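Local structure of regulatory protein E2 (Bovine papillomavirus type 1, 2JEU) at residues K107-K112 against L137-E142; V116-F121 against T128-V133; A45-G50 against V59-V64. The protein regulates viral transcription and probably helps start viral DNA replication together with E1, this chain being its N-terminal transactivation domain. All blocks are in the same frame, centred on the assembly; numbering follows the deposited sequence.

In the fold
Following the chain from the N terminus, contact 3 comes first: residues 45-50 at the end of helix 26-47 meet residues 59-64 at the start of helix 62-83, closing the short connection that contains strands 53-54 and 57-58. Contacts 1 and 2 follow in series with it and share one beta hairpin, strands 110-121 and 128-141. Contact 2 pairs the part of the hairpin nearer its turn, and contact 1 pairs the far end, so contact 2 lies within the span that contact 1 closes; their centres are 22 Å apart. Contacts 2 and 3 sit on opposite sides of the chain's centre, centres 42 Å apart, one in the sheet and one among the helices.

Contact 1: residues K107-K112 against L137-E142; sequences KRCFKK and LYMRTE
The Tyr138 ring presents an edge to the backbone of Phe110 and Lys111: Phe110 C lies in its plane, and Phe110 O is 3.5 Å from Tyr138 CD1. This is the far end of an antiparallel beta hairpin; the axes of the short segments 110-112 and 137-141 run at 170° and approach to 4.6 Å. From outside, Trp92 and Phe87 each meet the Tyr138 ring edge-to-face, while the Phe110 ring meets Tyr102 with planes about 45° apart and packs on Met75, Leu79 and Leu82 of helix 62-83. Phe110 and Tyr138 form a hydrogen-bonded pair: Phe110 N donates to Tyr138 O at 3.2 Å, and Tyr138 N returns the bond to Phe110 O at 2.6 Å. Their side chains share one sheet face, CB to CB 4.1 Å. Lys111 and Leu137, the adjacent non-hydrogen-bonded pair, project from the other face, where Leu137 CD2 touches Lys111 CB and CD, while Lys111 NZ bonds to Ser104 O. Beyond the Phe110-Tyr138 pair, Cys109 CB rests 3.9 Å from Met139 CG. The extended Lys112 chain carries its ammonium to Glu90 and Pro91 O, which leaves its CE 3.4 Å from Tyr138 OH.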
# COMPACT_ATOMS: atom_id res chain seq x y z
N LYS A 107 -6.38 -3.23 2.79
CA LYS A 107 -5.52 -2.47 3.69
C LYS A 107 -4.44 -3.33 4.31
O LYS A 107 -4.66 -4.51 4.59
CB LYS A 107 -6.34 -1.87 4.84
CG LYS A 107 -7.33 -0.79 4.46
CD LYS A 107 -8.29 -0.55 5.63
CE LYS A 107 -9.63 0.03 5.16
NZ LYS A 107 -10.46 -0.92 4.36
N ARG A 108 -3.28 -2.72 4.54
CA ARG A 108 -2.24 -3.28 5.40
C ARG A 108 -1.57 -4.56 4.89
O ARG A 108 -1.17 -5.41 5.68
CB ARG A 108 -2.74 -3.45 6.84
CG ARG A 108 -2.93 -2.15 7.57
CD ARG A 108 -3.21 -2.37 9.04
NE ARG A 108 -2.93 -1.16 9.82
CZ ARG A 108 -3.76 -0.13 9.97
NH1 ARG A 108 -4.96 -0.14 9.39
NH2 ARG A 108 -3.39 0.91 10.69
N CYS A 109 -1.45 -4.69 3.57
CA CYS A 109 -0.64 -5.76 3.00
C CYS A 109 0.09 -5.29 1.76
O CYS A 109 -0.32 -4.32 1.11
CB CYS A 109 -1.47 -7.02 2.71
SG CYS A 109 -2.54 -6.94 1.25
N PHE A 110 1.18 -5.98 1.45
CA PHE A 110 1.97 -5.68 0.28
C PHE A 110 1.44 -6.43 -0.92
O PHE A 110 0.84 -7.49 -0.78
CB PHE A 110 3.44 -5.98 0.53
CG PHE A 110 4.00 -5.20 1.67
CD1 PHE A 110 4.11 -5.77 2.93
CD2 PHE A 110 4.37 -3.87 1.50
CE1 PHE A 110 4.61 -5.04 4.01
CE2 PHE A 110 4.87 -3.13 2.57
CZ PHE A 110 4.99 -3.72 3.83
N LYS A 111 1.65 -5.84 -2.09
CA LYS A 111 1.07 -6.35 -3.33
C LYS A 111 1.84 -5.85 -4.54
O LYS A 111 2.24 -4.69 -4.59
CB LYS A 111 -0.40 -5.95 -3.44
CG LYS A 111 -0.76 -4.56 -2.93
CD LYS A 111 -2.18 -4.55 -2.41
CE LYS A 111 -2.38 -3.45 -1.39
NZ LYS A 111 -3.49 -3.76 -0.45
N LYS A 112 2.03 -6.73 -5.51
CA LYS A 112 2.62 -6.35 -6.79
C LYS A 112 2.02 -7.16 -7.93
O LYS A 112 1.38 -8.19 -7.69
CB LYS A 112 4.16 -6.44 -6.76
CG LYS A 112 4.75 -7.75 -6.27
CD LYS A 112 6.21 -7.55 -5.91
CE LYS A 112 6.93 -8.87 -5.75
NZ LYS A 112 8.33 -8.66 -5.28
N LEU A 137 -0.57 -10.88 -3.42
CA LEU A 137 -0.69 -10.18 -2.14
C LEU A 137 0.15 -10.88 -1.08
O LEU A 137 0.20 -12.11 -1.02
CB LEU A 137 -2.15 -10.08 -1.69
CG LEU A 137 -3.20 -9.49 -2.64
CD1 LEU A 137 -4.59 -9.62 -2.07
CD2 LEU A 137 -2.91 -8.06 -2.95
N TYR A 138 0.80 -10.07 -0.24
CA TYR A 138 1.72 -10.57 0.78
C TYR A 138 1.23 -10.16 2.16
O TYR A 138 1.32 -9.00 2.54
CB TYR A 138 3.12 -10.03 0.51
CG TYR A 138 3.65 -10.42 -0.85
CD1 TYR A 138 3.29 -9.70 -1.99
CD2 TYR A 138 4.50 -11.51 -1.00
CE1 TYR A 138 3.78 -10.06 -3.25
CE2 TYR A 138 4.99 -11.88 -2.24
CZ TYR A 138 4.63 -11.15 -3.36
OH TYR A 138 5.12 -11.52 -4.59
N MET A 139 0.72 -11.14 2.91
CA MET A 139 -0.05 -10.86 4.12
C MET A 139 0.57 -11.35 5.41
O MET A 139 1.06 -12.47 5.51
CB MET A 139 -1.44 -11.47 4.00
CG MET A 139 -2.30 -10.80 2.96
SD MET A 139 -3.69 -11.84 2.54
CE MET A 139 -4.40 -10.87 1.22
N ARG A 140 0.51 -10.48 6.41
CA ARG A 140 0.92 -10.81 7.76
C ARG A 140 -0.23 -11.57 8.39
O ARG A 140 -1.33 -11.05 8.52
CB ARG A 140 1.20 -9.52 8.55
CG ARG A 140 1.97 -9.71 9.84
CD ARG A 140 1.81 -8.48 10.72
NE ARG A 140 2.71 -8.49 11.88
CZ ARG A 140 3.70 -7.63 12.09
NH1 ARG A 140 3.96 -6.67 11.20
NH2 ARG A 140 4.45 -7.73 13.18
N THR A 141 0.03 -12.82 8.76
CA THR A 141 -0.95 -13.63 9.47
C THR A 141 -0.27 -14.19 10.72
O THR A 141 0.93 -13.99 10.91
CB THR A 141 -1.51 -14.75 8.57
OG1 THR A 141 -1.48 -14.33 7.20
CG2 THR A 141 -2.95 -15.10 8.97
N GLU A 142 -1.04 -14.87 11.57
CA GLU A 142 -0.52 -15.44 12.81
C GLU A 142 0.61 -16.46 12.54
O GLU A 142 1.52 -16.61 13.35
CB GLU A 142 -1.65 -16.08 13.62
CG GLU A 142 -1.32 -16.34 15.09
CD GLU A 142 -1.56 -15.15 16.01
OE1 GLU A 142 -2.09 -14.12 15.54
OE2 GLU A 142 -1.21 -15.25 17.21

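Contact 2: residues V116-F121 against T128-V133; sequences VVEVEF and TNWYTV
Glu118 carries its CG anti to the backbone N (chi1 171°) and extends onward, while Trp130 sets CG beside its own backbone N (chi1 -78°); the two side chains therefore run alongside each other in the same direction. The carboxylate and indole planes differ by 6°, and Trp130 NE1 donates in the ring plane to the anti lone pair of Glu118 OE1 at 2.9 Å in a nearly straight bond. Thr128 CG2 lies 3.5 Å from Glu118 CG, against the stem of the same side chain. Val116 reaches over an indole face: its CG1 stands 4.1 Å from the centroid of the five-membered ring, a CH-pi contact.

These groups decorate one face of an antiparallel beta hairpin near its turn. Evidence for the register is two hydrogen-bonded pairs, Val117 with Tyr131 and Val119 with Asn129, each closed by reciprocal bonds; Val117 N to Tyr131 O is 2.8 Å and Val119 N to Asn129 O 2.9 Å. On their face, Val119 CG2 reaches Tyr131 CE1 at 3.6 Å, and Val117 CG2 meets Val133 CG2. Tyr131 OH bonds to Glu176 of helix 173-180, whose Phe173 touches Val119 and whose Ala177 and Phe180 pack on Phe121. Strand 185-189 continues the sheet beside 116-121, with backbone bonds from Glu118 to Arg189 and from Glu120 to Ser187.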
# COMPACT_ATOMS: atom_id res chain seq x y z
N VAL A 116 -5.88 -3.31 -14.44
CA VAL A 116 -7.11 -2.56 -14.24
C VAL A 116 -8.34 -3.38 -14.65
O VAL A 116 -8.30 -4.18 -15.59
CB VAL A 116 -7.07 -1.20 -14.97
CG1 VAL A 116 -8.30 -0.38 -14.65
CG2 VAL A 116 -5.81 -0.42 -14.58
N VAL A 117 -9.42 -3.18 -13.91
CA VAL A 117 -10.68 -3.84 -14.15
C VAL A 117 -11.75 -2.77 -14.30
O VAL A 117 -11.82 -1.82 -13.51
CB VAL A 117 -11.03 -4.83 -13.01
CG1 VAL A 117 -12.51 -5.16 -13.01
CG2 VAL A 117 -10.21 -6.09 -13.16
N GLU A 118 -12.58 -2.93 -15.33
CA GLU A 118 -13.56 -1.93 -15.68
C GLU A 118 -14.96 -2.41 -15.33
O GLU A 118 -15.44 -3.41 -15.87
CB GLU A 118 -13.43 -1.61 -17.16
CG GLU A 118 -14.51 -0.74 -17.71
CD GLU A 118 -14.15 -0.23 -19.08
OE1 GLU A 118 -13.36 0.74 -19.15
OE2 GLU A 118 -14.65 -0.80 -20.07
N VAL A 119 -15.61 -1.69 -14.43
CA VAL A 119 -16.99 -1.97 -14.06
C VAL A 119 -17.91 -0.93 -14.69
O VAL A 119 -17.78 0.27 -14.44
CB VAL A 119 -17.20 -2.01 -12.52
CG1 VAL A 119 -18.67 -2.19 -12.17
CG2 VAL A 119 -16.39 -3.12 -11.90
N GLU A 120 -18.82 -1.40 -15.53
CA GLU A 120 -19.78 -0.54 -16.16
C GLU A 120 -21.13 -0.74 -15.50
O GLU A 120 -21.57 -1.87 -15.30
CB GLU A 120 -19.86 -0.85 -17.65
CG GLU A 120 -20.57 0.20 -18.45
CD GLU A 120 -20.90 -0.28 -19.84
OE1 GLU A 120 -21.97 -0.92 -20.01
OE2 GLU A 120 -20.09 -0.02 -20.75
N PHE A 121 -21.79 0.37 -15.17
CA PHE A 121 -23.09 0.33 -14.51
C PHE A 121 -24.23 0.64 -15.46
O PHE A 121 -24.06 1.43 -16.40
CB PHE A 121 -23.12 1.31 -13.33
CG PHE A 121 -22.02 1.10 -12.34
CD1 PHE A 121 -20.90 1.92 -12.34
CD2 PHE A 121 -22.10 0.06 -11.40
CE1 PHE A 121 -19.87 1.72 -11.42
CE2 PHE A 121 -21.08 -0.16 -10.48
CZ PHE A 121 -19.96 0.68 -10.48
N THR A 128 -18.61 4.34 -15.77
CA THR A 128 -17.60 3.31 -15.77
C THR A 128 -16.57 3.61 -14.69
O THR A 128 -16.01 4.71 -14.63
CB THR A 128 -16.93 3.21 -17.16
OG1 THR A 128 -17.80 2.50 -18.06
CG2 THR A 128 -15.59 2.49 -17.09
N ASN A 129 -16.35 2.64 -13.81
CA ASN A 129 -15.30 2.76 -12.81
C ASN A 129 -14.13 1.85 -13.09
O ASN A 129 -14.30 0.78 -13.68
CB ASN A 129 -15.86 2.49 -11.42
CG ASN A 129 -16.73 3.63 -10.91
OD1 ASN A 129 -17.42 4.30 -11.69
ND2 ASN A 129 -16.70 3.84 -9.60
N TRP A 130 -12.95 2.29 -12.68
CA TRP A 130 -11.74 1.49 -12.80
C TRP A 130 -11.26 1.09 -11.42
O TRP A 130 -11.19 1.93 -10.52
CB TRP A 130 -10.64 2.26 -13.55
CG TRP A 130 -10.81 2.31 -15.06
CD1 TRP A 130 -11.65 1.54 -15.81
CD2 TRP A 130 -10.10 3.15 -15.98
NE1 TRP A 130 -11.53 1.86 -17.14
CE2 TRP A 130 -10.58 2.84 -17.28
CE3 TRP A 130 -9.11 4.14 -15.84
CZ2 TRP A 130 -10.10 3.49 -18.43
CZ3 TRP A 130 -8.64 4.78 -16.98
CH2 TRP A 130 -9.13 4.45 -18.26
N TYR A 131 -10.96 -0.19 -11.27
CA TYR A 131 -10.44 -0.74 -10.03
C TYR A 131 -9.13 -1.43 -10.32
O TYR A 131 -8.94 -1.99 -11.40
CB TYR A 131 -11.42 -1.75 -9.42
CG TYR A 131 -12.76 -1.13 -9.10
CD1 TYR A 131 -13.80 -1.13 -10.04
CD2 TYR A 131 -12.99 -0.53 -7.86
CE1 TYR A 131 -15.03 -0.55 -9.75
CE2 TYR A 131 -14.22 0.05 -7.56
CZ TYR A 131 -15.23 0.05 -8.51
OH TYR A 131 -16.44 0.63 -8.21
N THR A 132 -8.22 -1.40 -9.36
CA THR A 132 -6.95 -2.08 -9.52
C THR A 132 -6.92 -3.43 -8.79
O THR A 132 -6.98 -3.48 -7.55
CB THR A 132 -5.80 -1.17 -9.09
OG1 THR A 132 -5.93 0.07 -9.78
CG2 THR A 132 -4.46 -1.80 -9.45
N VAL A 133 -6.85 -4.51 -9.56
CA VAL A 133 -6.56 -5.81 -8.97
C VAL A 133 -5.05 -6.00 -8.96
O VAL A 133 -4.36 -5.63 -9.91
CB VAL A 133 -7.17 -7.00 -9.74
CG1 VAL A 133 -7.61 -8.05 -8.76
CG2 VAL A 133 -8.34 -6.57 -10.59

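Contact 3: residues A45-G50 against V59-V64; sequences AARKKG and VPHSVV
The connection between helix 26-47 and helix 62-83 is closed by Arg47, the last residue of the first helix, which lies across Val59 to Ser62 at the entry to the second. The aliphatic part of Arg47 makes the closest approach: its CG is 3.5 Å from Val59 CG1 and 3.2 Å from Pro60 O, the arginine and valine side chains sliding past each other in opposite directions. Bends at chi2 (-67°) and chi3 (-90°) turn the chain aside, bringing the guanidinium against the backbone of 59-62. Val59 O lies over one face of that group, offset toward its rim. At the guanidinium edge, in plane, stands His61 ND1, 3.4 Å from Arg47 NH2, with the imidazole plane turned 65° from the guanidinium. Pro60 O approaches obliquely, 3.4 Å from Arg47 NE, but the angle is too poor for a hydrogen bond.

Helices 26-47 and 62-83 are two of the three long helices of the transactivation domain's helical half. The first ends here in a Schellman motif: Val51 N bonds to Ala46 O and Gly50 N to Arg47 O, with Gly50 at the C-prime position in positive phi. Across from it, His61 occupies the N-cap position of helix 62-83. Ser62, the first helical residue, sets its CB 3.9 Å from Arg47 CB. Because Ser62 N also faces the guanidinium edge, the positively polarised helix start would probably be a mildly unfavourable neighbour for the arginine, an effect that the carbonyls of Val59 and Pro60 may offset. Lys48, bent at its second torsion, brings NZ to 3.9 Å from Ser62 OG. Val59 also packs on Leu43 one turn back in helix 26-47, while its backbone bonds to Thr52, which the Arg47 side chain touches as well.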
# COMPACT_ATOMS: atom_id res chain seq x y z
N ALA A 45 10.68 15.00 18.47
CA ALA A 45 11.39 15.28 19.70
C ALA A 45 11.75 16.76 19.79
O ALA A 45 11.76 17.33 20.87
CB ALA A 45 12.65 14.43 19.79
N ALA A 46 12.04 17.36 18.64
CA ALA A 46 12.36 18.78 18.57
C ALA A 46 11.14 19.64 18.93
O ALA A 46 11.26 20.61 19.68
CB ALA A 46 12.91 19.15 17.20
N ARG A 47 9.97 19.27 18.41
CA ARG A 47 8.74 20.01 18.71
C ARG A 47 8.39 19.96 20.18
O ARG A 47 7.93 20.96 20.76
CB ARG A 47 7.55 19.52 17.87
CG ARG A 47 7.57 19.98 16.43
CD ARG A 47 7.38 21.48 16.30
NE ARG A 47 5.97 21.86 16.17
CZ ARG A 47 5.54 23.10 15.95
NH1 ARG A 47 6.40 24.10 15.85
NH2 ARG A 47 4.24 23.35 15.84
N LYS A 48 8.61 18.79 20.79
CA LYS A 48 8.33 18.58 22.20
C LYS A 48 9.37 19.22 23.13
O LYS A 48 9.34 19.01 24.34
CB LYS A 48 8.17 17.08 22.49
CG LYS A 48 6.91 16.47 21.88
CD LYS A 48 5.70 17.37 22.12
CE LYS A 48 4.40 16.70 21.76
NZ LYS A 48 3.26 17.56 22.18
N LYS A 49 10.27 20.00 22.55
CA LYS A 49 11.19 20.84 23.31
C LYS A 49 10.92 22.28 22.94
O LYS A 49 11.62 23.21 23.37
CB LYS A 49 12.64 20.48 22.99
CG LYS A 49 12.97 19.03 23.23
CD LYS A 49 14.46 18.78 23.19
CE LYS A 49 14.71 17.31 22.87
NZ LYS A 49 15.65 16.70 23.85
N GLY A 50 9.88 22.47 22.13
CA GLY A 50 9.48 23.80 21.70
C GLY A 50 10.32 24.35 20.57
O GLY A 50 10.30 25.56 20.33
N VAL A 59 9.90 23.37 11.64
CA VAL A 59 9.61 21.99 12.01
C VAL A 59 8.08 21.77 11.95
O VAL A 59 7.32 22.55 12.52
CB VAL A 59 10.16 21.66 13.43
CG1 VAL A 59 9.90 20.22 13.82
CG2 VAL A 59 11.65 21.94 13.50
N PRO A 60 7.63 20.70 11.25
CA PRO A 60 6.20 20.43 11.18
C PRO A 60 5.62 20.23 12.57
O PRO A 60 6.33 19.83 13.48
CB PRO A 60 6.12 19.10 10.41
CG PRO A 60 7.37 19.02 9.66
CD PRO A 60 8.41 19.69 10.51
N HIS A 61 4.33 20.49 12.72
CA HIS A 61 3.63 20.23 13.97
C HIS A 61 3.87 18.79 14.42
O HIS A 61 3.96 17.88 13.60
CB HIS A 61 2.14 20.46 13.80
CG HIS A 61 1.41 20.58 15.09
ND1 HIS A 61 1.17 21.79 15.70
CD2 HIS A 61 0.89 19.63 15.91
CE1 HIS A 61 0.52 21.58 16.83
NE2 HIS A 61 0.34 20.28 16.98
N SER A 62 3.98 18.61 15.74
CA SER A 62 4.24 17.31 16.35
C SER A 62 3.26 16.24 15.90
O SER A 62 3.66 15.09 15.72
CB SER A 62 4.22 17.41 17.87
OG SER A 62 2.98 17.91 18.34
N VAL A 63 2.00 16.60 15.70
CA VAL A 63 1.01 15.59 15.33
C VAL A 63 1.29 15.04 13.92
O VAL A 63 1.00 13.87 13.63
CB VAL A 63 -0.47 16.07 15.48
CG1 VAL A 63 -0.92 16.92 14.30
CG2 VAL A 63 -1.40 14.87 15.64
N VAL A 64 1.87 15.88 13.07
CA VAL A 64 2.29 15.47 11.73
C VAL A 64 3.55 14.58 11.80
O VAL A 64 3.61 13.52 11.16
CB VAL A 64 2.50 16.69 10.78
CG1 VAL A 64 3.02 16.25 9.42
CG2 VAL A 64 1.20 17.47 10.63